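Local coordinates for protein 3-hydroxyacyl-CoA dehydrogenase (Brucella suis, PDB 4O5O) that probably catalyses the NAD-dependent oxidation of 3-hydroxyacyl-CoA to 3-oxoacyl-CoA, as a member of the short-chain dehydrogenase family, at residues A49-A54 with A61-T66; P99-L104 with A109-T114; A159-I164 with V251-G256; M195-G200 with A232-L237. All coordinates share one frame; numbering follows the deposited sequence.

Overall arrangement
The four contacts are spread over a Rossmann-type fold with a seven-stranded parallel sheet. Contact 1 lies at one outermost strand, 61-65, and contact 3 at the other, 251-254. Their centres are 29 Å apart, on opposite sides of the chain's centre. Contact 4 packs helix 231-243 on strand 192-199, the neighbour of 251-254, so contacts 3 and 4 touch. Along the chain, contacts 1 and 2 close in turn, and contact 4 then falls between the two segments of contact 3. Contact 2 lies away from the sheet and meets contact 3 where Lys102 packs on Ile164. Contacts 2, 3 and 4 all lie at subunit interfaces of the four-chain assembly.

Contact 1 (A49-A54 with A61-T66); sequences AGEAGA and ARFQRT
Helix segment 49-54 brings Gly50 and Ala54 down onto Phe63 of strand 61-65, the two running almost antiparallel at 172° with segment axes 7.3 Å apart. The backbones come closest at Ala54 and Ala61, their CA atoms 5.3 Å apart. Phe63 carries most of the contact. Its CG stands anti to the backbone N (chi1 173°), and this lays the ring beneath the helix. Gly50 sits over one face. Its CA is 3.6 Å from the ring centroid and close to the ring normal, a CH-pi contact. Because Gly50 has no side chain, the ring can come right up to the helix backbone. Glu51 N lies over the same face, 3.7 Å above the plane of the Phe63 ring, and like Gly50 CA is offset toward the rim. The opposite face is met by the strand's own backbone, at Arg65 N. The Glu51 side chain touches the ring through CG alone, 3.7 Å from Phe63 CD2, and the extended chain carries the carboxylate onward. Ala54 fills the next place along the helix, with its CB 3.8 Å from Phe63 CB and 4.4 Å from Ala61 CB. The side chains that meet here are apolar, packed against the helix backbone. Arg62 points the other way, where its NH1 bonds the carbonyls of Ala61 and Ala59. Beyond the helix, Phe63 also rests on Leu42 and Asp44 of strand 39-44. Strand 39-44, helix 47-57 and strand 61-65 make a beta-alpha-beta crossover, the repeating unit of the Rossmann fold in short-chain dehydrogenases.

Contact 2 (P99-L104 with A109-T114); sequences PGEKVL and AHKLET. With EDO (1,2-ethanediol), chain D.
Glu101 lies over the ring of His110 and reaches past it to Lys111 and Thr114. Its CB touches His110 NE2 at 3.6 Å. CG, swung away from the backbone N (chi1 -174°), sits above the ring face, 3.8 Å from the centroid. CD comes over the ring centre, so the carboxylate stacks on the imidazole with the planes 11° apart. At the tip, OE2 accepts a nearly straight bond from Lys111 N at 2.9 Å, met from above the carboxylate plane. OE1 is 2.7 Å from Thr114 OG1, whose single proton could go either to it or to Lys111 O. The imidazole is held at both nitrogens. ND1 gives a bond to Lys111 O at 2.8 Å, close to the ring plane, and NE2 bonds a water in that plane. His110 N donates to Val103 O at 2.8 Å. Leu104 O takes both hydroxyls of a 1,2-ethanediol, probably from the crystallisation liquor. Phe127 of the second subunit meets the His110 ring edge-to-face, and Glu186 of that subunit bonds Val103 N and Leu104 N. The segments run into a beta hairpin, Leu104 and Ala109 its non-hydrogen-bonded pair, before helix 112-137, at a subunit interface of the short-chain dehydrogenase tetramer.

Contact 3 (A159-I164 with V251-G256); sequences AFDGQI and VIRLDG
Val251 meets Phe160 at the start of strand 251-254, the last strand of the parallel Rossmann-type sheet. Its CG1 lies at the ring edge, in the plane, 3.9 Å from Phe160 CZ. Ile252 points away, toward Leu237 of helix 231-243, while its backbone pairs with strand 192-199. Arg253 then turns back to the 159-164 segment. Its CD lies over one face of the Phe160 ring, offset toward the rim. The guanidinium follows, tilted 20° from the ring, with NH1 3.6 Å from both Phe160 CB and CG. A bend at chi3 (70°) folds the chain so that its nitrogens face two carboxylates. Glu250 of the third subunit accepts a bond from Arg253 N, so this edge strand borders a subunit interface. Leu254 again points to the helix side, onto Tyr234 and Leu237. Asp255 closes a salt-bridge network with Arg253 and Asp161. Its OD2 takes two bonds from the arginine, NE at 2.8 Å and NH2 at 3.2 Å, both close to the guanidinium plane. The NE bond is the straighter one. The two together probably limit rotation of the guanidinium. The positive charge between them probably offsets the nearness of the two carboxylates. Asp161 OD2 is met by Arg253 NH2 at 2.8 Å, nearly along its C-O axis, while a water bridges Asp161 OD1 to Arg253 NH1.

Contact 4 (M195-G200 with A232-L237); sequences MTIAPG and AEYAAL
Ile197 and Pro199 approach the Tyr234 ring obliquely, mainly at CE2 and CD2. Ile197 CG2 comes to 3.7 Å from Tyr234 CE2, and Ile197 CD1 to 3.8 Å from the same atom, so two branches of the isoleucine hold one corner of the ring. The Pro199 ring adds its CG, 4.0 Å from Tyr234 CE2. Leu25 and Val29 of helix 24-35 also touch the tyrosine. A Tyr234 chi1 of 169° puts CG opposite the backbone N, which brings the ring from the flank of the helix in over the strand. This is helix-on-sheet packing of the Rossmann-type fold: helix segment 232-237 runs roughly antiparallel to strand segment 195-199 (158°), with the axes 10.4 Å apart. All four touching residues are buried. One turn further along the helix, Leu237 reaches tip to tip toward Ile197. Its CD2 is 3.8 Å from Ile197 CG1, and its CG is 3.9 Å from Ile197 CD1. Thr196 and Ala198 alternate to the other side of the sheet. The one polar atom of the tyrosine side chain, OH, is satisfied beyond this apolar patch by a hydrogen bond with Thr154 OG1.

Contact 1 (A49-A54 with A61-T66)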
loop_
_atom_site.group_PDB
_atom_site.type_symbol
_atom_site.label_atom_id
_atom_site.label_comp_id
_atom_site.label_asym_id
_atom_site.label_seq_id
_atom_site.Cartn_x
_atom_site.Cartn_y
_atom_site.Cartn_z
ATOM N N ALA B 49 28.634 19.465 15.383
ATOM C CA ALA B 49 27.476 18.892 16.075
ATOM C C ALA B 49 27.779 17.495 16.568
ATOM O O ALA B 49 27.405 17.114 17.667
ATOM C CB ALA B 49 26.260 18.888 15.165
ATOM N N GLY B 50 28.471 16.732 15.741
ATOM C CA GLY B 50 28.818 15.363 16.093
ATOM C C GLY B 50 29.783 15.273 17.265
ATOM O O GLY B 50 29.591 14.462 18.172
ATOM N N GLU B 51 30.826 16.112 17.249
ATOM C CA GLU B 51 31.780 16.155 18.346
ATOM C C GLU B 51 31.094 16.568 19.644
ATOM O O GLU B 51 31.331 15.973 20.696
ATOM C CB GLU B 51 32.949 17.089 18.019
ATOM C CG GLU B 51 33.856 16.544 16.926
ATOM C CD GLU B 51 34.973 17.490 16.515
ATOM O OE1 GLU B 51 35.257 18.441 17.265
ATOM O OE2 GLU B 51 35.592 17.263 15.443
ATOM N N ALA B 52 30.219 17.560 19.581
ATOM C CA ALA B 52 29.535 18.019 20.794
ATOM C C ALA B 52 28.614 16.919 21.319
ATOM O O ALA B 52 28.502 16.721 22.537
ATOM C CB ALA B 52 28.747 19.310 20.528
ATOM N N GLY B 53 27.968 16.187 20.412
ATOM C CA GLY B 53 27.059 15.144 20.837
ATOM C C GLY B 53 27.799 14.020 21.534
ATOM O O GLY B 53 27.382 13.542 22.594
ATOM N N ALA B 54 28.914 13.600 20.952
ATOM C CA ALA B 54 29.681 12.503 21.543
ATOM C C ALA B 54 30.208 12.925 22.912
ATOM O O ALA B 54 30.212 12.120 23.866
ATOM C CB ALA B 54 30.834 12.119 20.644
ATOM N N ALA B 61 30.230 6.809 23.949
ATOM C CA ALA B 61 30.038 7.372 22.622
ATOM C C ALA B 61 31.364 7.735 21.947
ATOM O O ALA B 61 32.337 8.132 22.601
ATOM C CB ALA B 61 29.131 8.593 22.682
ATOM N N ARG B 62 31.386 7.597 20.620
ATOM C CA ARG B 62 32.453 8.120 19.772
ATOM C C ARG B 62 31.819 8.804 18.574
ATOM O O ARG B 62 30.723 8.438 18.165
ATOM C CB ARG B 62 33.357 6.985 19.261
ATOM C CG ARG B 62 34.014 6.105 20.308
ATOM C CD ARG B 62 35.165 6.780 21.051
ATOM N NE ARG B 62 35.797 5.807 21.943
ATOM C CZ ARG B 62 35.334 5.464 23.146
ATOM N NH1 ARG B 62 34.254 6.042 23.657
ATOM N NH2 ARG B 62 35.954 4.526 23.846
ATOM N N PHE B 63 32.504 9.767 17.983
ATOM C CA PHE B 63 32.105 10.406 16.745
ATOM C C PHE B 63 33.154 10.224 15.658
ATOM O O PHE B 63 34.364 10.299 15.910
ATOM C CB PHE B 63 31.922 11.919 16.964
ATOM C CG PHE B 63 31.668 12.688 15.686
ATOM C CD1 PHE B 63 30.497 12.495 14.972
ATOM C CD2 PHE B 63 32.605 13.581 15.184
ATOM C CE1 PHE B 63 30.257 13.166 13.775
ATOM C CE2 PHE B 63 32.376 14.277 13.997
ATOM C CZ PHE B 63 31.189 14.072 13.286
ATOM N N GLN B 64 32.687 9.979 14.439
ATOM C CA GLN B 64 33.538 10.074 13.247
ATOM C C GLN B 64 32.813 10.813 12.144
ATOM O O GLN B 64 31.731 10.409 11.712
ATOM C CB GLN B 64 33.955 8.702 12.721
ATOM C CG GLN B 64 34.804 8.788 11.444
ATOM C CD GLN B 64 36.078 9.633 11.528
ATOM O OE1 GLN B 64 36.345 10.514 10.682
ATOM N NE2 GLN B 64 36.872 9.358 12.505
ATOM N N ARG B 65 33.445 11.862 11.642
ATOM C CA ARG B 65 32.891 12.656 10.578
ATOM C C ARG B 65 32.867 11.766 9.344
ATOM O O ARG B 65 33.888 11.183 8.986
ATOM C CB ARG B 65 33.742 13.912 10.370
ATOM C CG ARG B 65 33.084 15.002 9.550
ATOM C CD ARG B 65 33.127 14.772 8.058
ATOM N NE ARG B 65 32.613 15.940 7.344
ATOM C CZ ARG B 65 32.615 16.101 6.023
ATOM N NH1 ARG B 65 33.059 15.153 5.212
ATOM N NH2 ARG B 65 32.129 17.235 5.509
ATOM N N THR B 66 31.697 11.700 8.690
ATOM C CA THR B 66 31.436 10.695 7.658
ATOM C C THR B 66 30.463 11.253 6.640
ATOM O O THR B 66 29.416 11.739 7.033
ATOM C CB THR B 66 30.753 9.473 8.303
ATOM O OG1 THR B 66 31.606 8.905 9.311
ATOM C CG2 THR B 66 30.447 8.356 7.275
#

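Contact 2 (P99-L104 with A109-T114)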
loop_
_atom_site.group_PDB
_atom_site.type_symbol
_atom_site.label_atom_id
_atom_site.label_comp_id
_atom_site.label_asym_id
_atom_site.label_seq_id
_atom_site.Cartn_x
_atom_site.Cartn_y
_atom_site.Cartn_z
ATOM N N PRO B 99 14.700 18.763 0.956
ATOM C CA PRO B 99 14.378 19.995 0.260
ATOM C C PRO B 99 13.020 19.904 -0.435
ATOM O O PRO B 99 12.454 18.802 -0.599
ATOM C CB PRO B 99 15.515 20.121 -0.745
ATOM C CG PRO B 99 15.854 18.700 -1.082
ATOM C CD PRO B 99 15.631 17.910 0.188
ATOM N N GLY B 100 12.474 21.082 -0.725
ATOM C CA GLY B 100 11.317 21.225 -1.594
ATOM C C GLY B 100 11.725 21.947 -2.855
ATOM O O GLY B 100 12.435 22.951 -2.806
ATOM N N GLU B 101 11.327 21.409 -3.992
ATOM C CA GLU B 101 11.613 22.065 -5.258
ATOM C C GLU B 101 10.602 21.544 -6.263
ATOM O O GLU B 101 10.406 20.332 -6.409
ATOM C CB GLU B 101 13.043 21.731 -5.730
ATOM C CG GLU B 101 13.437 22.512 -6.993
ATOM C CD GLU B 101 14.887 22.268 -7.422
ATOM O OE1 GLU B 101 15.625 21.590 -6.660
ATOM O OE2 GLU B 101 15.279 22.758 -8.518
ATOM N N LYS B 102 9.885 22.452 -6.910
ATOM C CA LYS B 102 8.915 22.068 -7.896
ATOM C C LYS B 102 9.552 21.472 -9.147
ATOM O O LYS B 102 10.651 21.868 -9.556
ATOM C CB LYS B 102 8.080 23.275 -8.305
ATOM C CG LYS B 102 7.121 23.698 -7.220
ATOM C CD LYS B 102 6.256 24.848 -7.703
ATOM C CE LYS B 102 5.345 25.334 -6.598
ATOM N NZ LYS B 102 4.403 26.322 -7.187
ATOM N N VAL B 103 8.825 20.549 -9.778
ATOM C CA VAL B 103 9.194 20.041 -11.093
ATOM C C VAL B 103 9.297 21.217 -12.084
ATOM O O VAL B 103 10.258 21.295 -12.854
ATOM C CB VAL B 103 8.181 19.011 -11.590
ATOM C CG1 VAL B 103 8.518 18.547 -13.006
ATOM C CG2 VAL B 103 8.136 17.814 -10.649
ATOM N N LEU B 104 8.306 22.113 -12.061
ATOM C CA LEU B 104 8.278 23.308 -12.922
ATOM C C LEU B 104 8.217 24.544 -12.025
ATOM O O LEU B 104 7.190 24.839 -11.427
ATOM C CB LEU B 104 7.108 23.266 -13.894
ATOM C CG LEU B 104 7.063 22.097 -14.860
ATOM C CD1 LEU B 104 5.827 22.235 -15.739
ATOM C CD2 LEU B 104 8.307 22.013 -15.723
ATOM N N ALA B 109 12.794 24.380 -14.937
ATOM C CA ALA B 109 12.569 23.032 -14.466
ATOM C C ALA B 109 13.465 22.750 -13.252
ATOM O O ALA B 109 14.559 23.290 -13.112
ATOM C CB ALA B 109 12.853 22.018 -15.577
ATOM N N HIS B 110 13.000 21.851 -12.389
ATOM C CA HIS B 110 13.771 21.336 -11.259
ATOM C C HIS B 110 15.176 21.052 -11.725
ATOM O O HIS B 110 15.360 20.417 -12.765
ATOM C CB HIS B 110 13.101 20.027 -10.812
ATOM C CG HIS B 110 13.495 19.493 -9.463
ATOM N ND1 HIS B 110 14.776 19.131 -9.121
ATOM C CD2 HIS B 110 12.715 19.110 -8.420
ATOM C CE1 HIS B 110 14.785 18.641 -7.890
ATOM N NE2 HIS B 110 13.542 18.572 -7.463
ATOM N N LYS B 111 16.174 21.445 -10.947
ATOM C CA LYS B 111 17.562 21.147 -11.325
ATOM C C LYS B 111 17.817 19.650 -11.256
ATOM O O LYS B 111 17.309 18.955 -10.355
ATOM C CB LYS B 111 18.558 21.878 -10.430
ATOM C CG LYS B 111 18.483 23.394 -10.540
ATOM C CD LYS B 111 19.032 23.888 -11.864
ATOM C CE LYS B 111 19.280 25.398 -11.844
ATOM N NZ LYS B 111 18.022 26.191 -11.943
ATOM N N LEU B 112 18.547 19.126 -12.226
ATOM C CA LEU B 112 18.904 17.725 -12.132
ATOM C C LEU B 112 19.872 17.470 -10.973
ATOM O O LEU B 112 19.805 16.453 -10.289
ATOM C CB LEU B 112 19.447 17.232 -13.462
ATOM C CG LEU B 112 19.675 15.723 -13.581
ATOM C CD1 LEU B 112 18.367 14.973 -13.333
ATOM C CD2 LEU B 112 20.276 15.364 -14.921
ATOM N N GLU B 113 20.737 18.434 -10.724
ATOM C CA GLU B 113 21.777 18.271 -9.705
ATOM C C GLU B 113 21.187 18.141 -8.283
ATOM O O GLU B 113 21.707 17.408 -7.448
ATOM C CB GLU B 113 22.783 19.457 -9.781
ATOM C CG GLU B 113 23.531 19.628 -11.123
ATOM C CD GLU B 113 22.830 20.488 -12.196
ATOM O OE1 GLU B 113 21.579 20.630 -12.229
ATOM O OE2 GLU B 113 23.579 21.009 -13.057
ATOM N N THR B 114 20.147 18.926 -7.994
ATOM C CA THR B 114 19.509 18.890 -6.672
ATOM C C THR B 114 18.734 17.564 -6.447
ATOM O O THR B 114 18.796 16.988 -5.369
ATOM C CB THR B 114 18.576 20.093 -6.515
ATOM O OG1 THR B 114 17.663 20.088 -7.602
ATOM C CG2 THR B 114 19.398 21.394 -6.463
HETATM C C1 EDO D . 5.746 28.014 -12.108
HETATM O O1 EDO D . 6.039 27.298 -10.903
HETATM C C2 EDO D . 4.518 27.405 -12.770
HETATM O O2 EDO D . 4.790 26.068 -13.210
HETATM O O HOH W 1 11.886 17.781 -5.373
#

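Contact 3 (A159-I164 with V251-G256)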
loop_
_atom_site.group_PDB
_atom_site.type_symbol
_atom_site.label_atom_id
_atom_site.label_comp_id
_atom_site.label_asym_id
_atom_site.label_seq_id
_atom_site.Cartn_x
_atom_site.Cartn_y
_atom_site.Cartn_z
ATOM N N ALA B 159 7.054 9.140 1.322
ATOM C CA ALA B 159 7.070 7.915 0.475
ATOM C C ALA B 159 5.659 7.474 0.085
ATOM O O ALA B 159 5.532 6.688 -0.827
ATOM C CB ALA B 159 7.789 6.770 1.182
ATOM N N PHE B 160 4.644 7.978 0.804
ATOM C CA PHE B 160 3.253 7.580 0.650
ATOM C C PHE B 160 2.372 8.727 0.151
ATOM O O PHE B 160 1.510 8.507 -0.672
ATOM C CB PHE B 160 2.679 7.068 2.001
ATOM C CG PHE B 160 3.395 5.855 2.545
ATOM C CD1 PHE B 160 3.115 4.600 2.051
ATOM C CD2 PHE B 160 4.343 5.972 3.546
ATOM C CE1 PHE B 160 3.777 3.482 2.543
ATOM C CE2 PHE B 160 5.011 4.859 4.034
ATOM C CZ PHE B 160 4.727 3.618 3.526
ATOM N N ASP B 161 2.579 9.936 0.688
ATOM C CA ASP B 161 1.673 11.080 0.486
ATOM C C ASP B 161 2.420 12.320 0.018
ATOM O O ASP B 161 2.113 13.424 0.461
ATOM C CB ASP B 161 0.946 11.386 1.813
ATOM C CG ASP B 161 0.156 10.185 2.333
ATOM O OD1 ASP B 161 -0.626 9.579 1.544
ATOM O OD2 ASP B 161 0.329 9.831 3.497
ATOM N N GLY B 162 3.379 12.158 -0.884
ATOM C CA GLY B 162 4.269 13.257 -1.241
ATOM C C GLY B 162 3.539 14.520 -1.667
ATOM O O GLY B 162 2.584 14.489 -2.443
ATOM N N GLN B 163 3.999 15.653 -1.141
ATOM C CA GLN B 163 3.405 16.921 -1.442
ATOM C C GLN B 163 4.001 17.537 -2.702
ATOM O O GLN B 163 5.060 17.159 -3.165
ATOM C CB GLN B 163 3.646 17.888 -0.252
ATOM C CG GLN B 163 3.135 17.370 1.089
ATOM C CD GLN B 163 3.096 18.454 2.151
ATOM O OE1 GLN B 163 4.136 18.935 2.593
ATOM N NE2 GLN B 163 1.894 18.906 2.491
ATOM N N ILE B 164 3.336 18.576 -3.204
ATOM C CA ILE B 164 3.935 19.413 -4.222
ATOM C C ILE B 164 5.324 19.878 -3.755
ATOM O O ILE B 164 5.467 20.370 -2.645
ATOM C CB ILE B 164 3.018 20.608 -4.558
ATOM C CG1 ILE B 164 1.716 20.092 -5.205
ATOM C CG2 ILE B 164 3.744 21.611 -5.441
ATOM C CD1 ILE B 164 0.630 21.155 -5.363
ATOM N N VAL B 251 7.751 -1.483 6.851
ATOM C CA VAL B 251 7.830 -0.047 6.965
ATOM C C VAL B 251 6.744 0.382 7.937
ATOM O O VAL B 251 5.563 0.100 7.697
ATOM C CB VAL B 251 7.631 0.618 5.591
ATOM C CG1 VAL B 251 7.653 2.130 5.689
ATOM C CG2 VAL B 251 8.688 0.160 4.593
ATOM N N ILE B 252 7.130 1.018 9.039
ATOM C CA ILE B 252 6.155 1.499 10.017
ATOM C C ILE B 252 6.013 3.018 9.964
ATOM O O ILE B 252 7.007 3.746 10.157
ATOM C CB ILE B 252 6.591 1.137 11.442
ATOM C CG1 ILE B 252 6.750 -0.380 11.577
ATOM C CG2 ILE B 252 5.623 1.688 12.479
ATOM C CD1 ILE B 252 7.278 -0.829 12.916
ATOM N N ARG B 253 4.789 3.481 9.742
ATOM C CA ARG B 253 4.488 4.910 9.768
ATOM C C ARG B 253 4.397 5.354 11.228
ATOM O O ARG B 253 3.678 4.740 12.022
ATOM C CB ARG B 253 3.163 5.206 9.071
ATOM C CG ARG B 253 3.172 4.830 7.616
ATOM C CD ARG B 253 1.817 5.043 6.983
ATOM N NE ARG B 253 1.536 6.459 6.865
ATOM C CZ ARG B 253 1.011 7.030 5.801
ATOM N NH1 ARG B 253 0.588 6.301 4.771
ATOM N NH2 ARG B 253 0.873 8.335 5.823
ATOM N N LEU B 254 5.128 6.419 11.545
ATOM C CA LEU B 254 5.121 7.014 12.869
ATOM C C LEU B 254 4.742 8.482 12.701
ATOM O O LEU B 254 5.607 9.343 12.475
ATOM C CB LEU B 254 6.487 6.841 13.518
ATOM C CG LEU B 254 6.629 7.362 14.931
ATOM C CD1 LEU B 254 5.790 6.553 15.926
ATOM C CD2 LEU B 254 8.093 7.384 15.349
ATOM N N ASP B 255 3.442 8.752 12.710
ATOM C CA ASP B 255 2.964 9.978 12.066
ATOM C C ASP B 255 1.687 10.549 12.622
ATOM O O ASP B 255 1.150 11.500 12.033
ATOM C CB ASP B 255 2.863 9.759 10.536
ATOM C CG ASP B 255 1.786 8.755 10.133
ATOM O OD1 ASP B 255 0.992 8.320 11.013
ATOM O OD2 ASP B 255 1.752 8.391 8.921
ATOM N N GLY B 256 1.153 10.039 13.730
ATOM C CA GLY B 256 -0.056 10.703 14.306
ATOM C C GLY B 256 -1.293 10.638 13.392
ATOM O O GLY B 256 -2.215 11.470 13.507
HETATM O O HOH W 2 -1.198 7.070 2.563
#

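Contact 4 (M195-G200 with A232-L237)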
loop_
_atom_site.group_PDB
_atom_site.type_symbol
_atom_site.label_atom_id
_atom_site.label_comp_id
_atom_site.label_asym_id
_atom_site.label_seq_id
_atom_site.Cartn_x
_atom_site.Cartn_y
_atom_site.Cartn_z
ATOM N N MET B 195 14.470 -3.235 8.932
ATOM C CA MET B 195 13.221 -2.527 9.141
ATOM C C MET B 195 13.348 -1.089 8.736
ATOM O O MET B 195 14.447 -0.532 8.710
ATOM C CB MET B 195 12.853 -2.557 10.618
ATOM C CG MET B 195 12.279 -3.882 11.091
ATOM S SD MET B 195 10.635 -4.201 10.483
ATOM C CE MET B 195 9.738 -2.770 11.094
ATOM N N THR B 196 12.208 -0.475 8.465
ATOM C CA THR B 196 12.154 0.941 8.096
ATOM C C THR B 196 11.090 1.649 8.884
ATOM O O THR B 196 10.007 1.117 9.083
ATOM C CB THR B 196 11.904 1.079 6.585
ATOM O OG1 THR B 196 13.027 0.511 5.921
ATOM C CG2 THR B 196 11.734 2.528 6.139
ATOM N N ILE B 197 11.418 2.844 9.374
ATOM C CA ILE B 197 10.439 3.738 9.980
ATOM C C ILE B 197 10.175 4.869 9.005
ATOM O O ILE B 197 11.135 5.423 8.439
ATOM C CB ILE B 197 10.923 4.331 11.324
ATOM C CG1 ILE B 197 11.222 3.243 12.361
ATOM C CG2 ILE B 197 9.944 5.346 11.876
ATOM C CD1 ILE B 197 11.997 3.678 13.601
ATOM N N ALA B 198 8.901 5.207 8.796
ATOM C CA ALA B 198 8.487 6.327 7.972
ATOM C C ALA B 198 7.934 7.423 8.890
ATOM O O ALA B 198 6.730 7.424 9.226
ATOM C CB ALA B 198 7.450 5.871 6.940
ATOM N N PRO B 199 8.806 8.354 9.307
ATOM C CA PRO B 199 8.295 9.398 10.182
ATOM C C PRO B 199 7.368 10.396 9.504
ATOM O O PRO B 199 7.553 10.705 8.321
ATOM C CB PRO B 199 9.559 10.120 10.675
ATOM C CG PRO B 199 10.709 9.311 10.244
ATOM C CD PRO B 199 10.250 8.481 9.083
ATOM N N GLY B 200 6.423 10.932 10.280
ATOM C CA GLY B 200 5.683 12.119 9.898
ATOM C C GLY B 200 6.464 13.362 10.189
ATOM O O GLY B 200 7.676 13.407 9.952
ATOM N N ALA B 232 12.610 11.831 20.515
ATOM C CA ALA B 232 12.680 10.693 21.453
ATOM C C ALA B 232 11.599 9.634 21.150
ATOM O O ALA B 232 11.774 8.460 21.472
ATOM C CB ALA B 232 12.528 11.165 22.891
ATOM N N GLU B 233 10.462 10.057 20.576
ATOM C CA GLU B 233 9.410 9.092 20.195
ATOM C C GLU B 233 9.837 8.202 19.015
ATOM O O GLU B 233 9.493 7.019 18.942
ATOM C CB GLU B 233 8.097 9.827 19.894
ATOM C CG GLU B 233 7.523 10.509 21.125
ATOM C CD GLU B 233 6.346 11.430 20.843
ATOM O OE1 GLU B 233 6.507 12.406 20.062
ATOM O OE2 GLU B 233 5.250 11.184 21.431
ATOM N N TYR B 234 10.605 8.794 18.100
ATOM C CA TYR B 234 11.187 8.026 16.998
ATOM C C TYR B 234 12.190 7.032 17.601
ATOM O O TYR B 234 12.227 5.854 17.254
ATOM C CB TYR B 234 11.852 8.983 15.988
ATOM C CG TYR B 234 12.706 8.308 14.955
ATOM C CD1 TYR B 234 14.039 8.051 15.216
ATOM C CD2 TYR B 234 12.189 7.885 13.738
ATOM C CE1 TYR B 234 14.833 7.399 14.316
ATOM C CE2 TYR B 234 12.999 7.208 12.814
ATOM C CZ TYR B 234 14.330 6.991 13.124
ATOM O OH TYR B 234 15.202 6.331 12.278
ATOM N N ALA B 235 13.038 7.533 18.488
ATOM C CA ALA B 235 14.037 6.676 19.137
ATOM C C ALA B 235 13.397 5.545 19.938
ATOM O O ALA B 235 13.956 4.442 20.003
ATOM C CB ALA B 235 14.962 7.493 20.034
ATOM N N ALA B 236 12.238 5.807 20.553
ATOM C CA ALA B 236 11.513 4.754 21.279
ATOM C C ALA B 236 11.052 3.628 20.351
ATOM O O ALA B 236 11.134 2.446 20.698
ATOM C CB ALA B 236 10.326 5.358 22.012
ATOM N N LEU B 237 10.603 3.983 19.145
ATOM C CA LEU B 237 10.236 2.967 18.167
ATOM C C LEU B 237 11.469 2.184 17.708
ATOM O O LEU B 237 11.414 0.968 17.532
ATOM C CB LEU B 237 9.458 3.600 17.011
ATOM C CG LEU B 237 9.028 2.622 15.903
ATOM C CD1 LEU B 237 8.192 1.474 16.482
ATOM C CD2 LEU B 237 8.281 3.322 14.777
#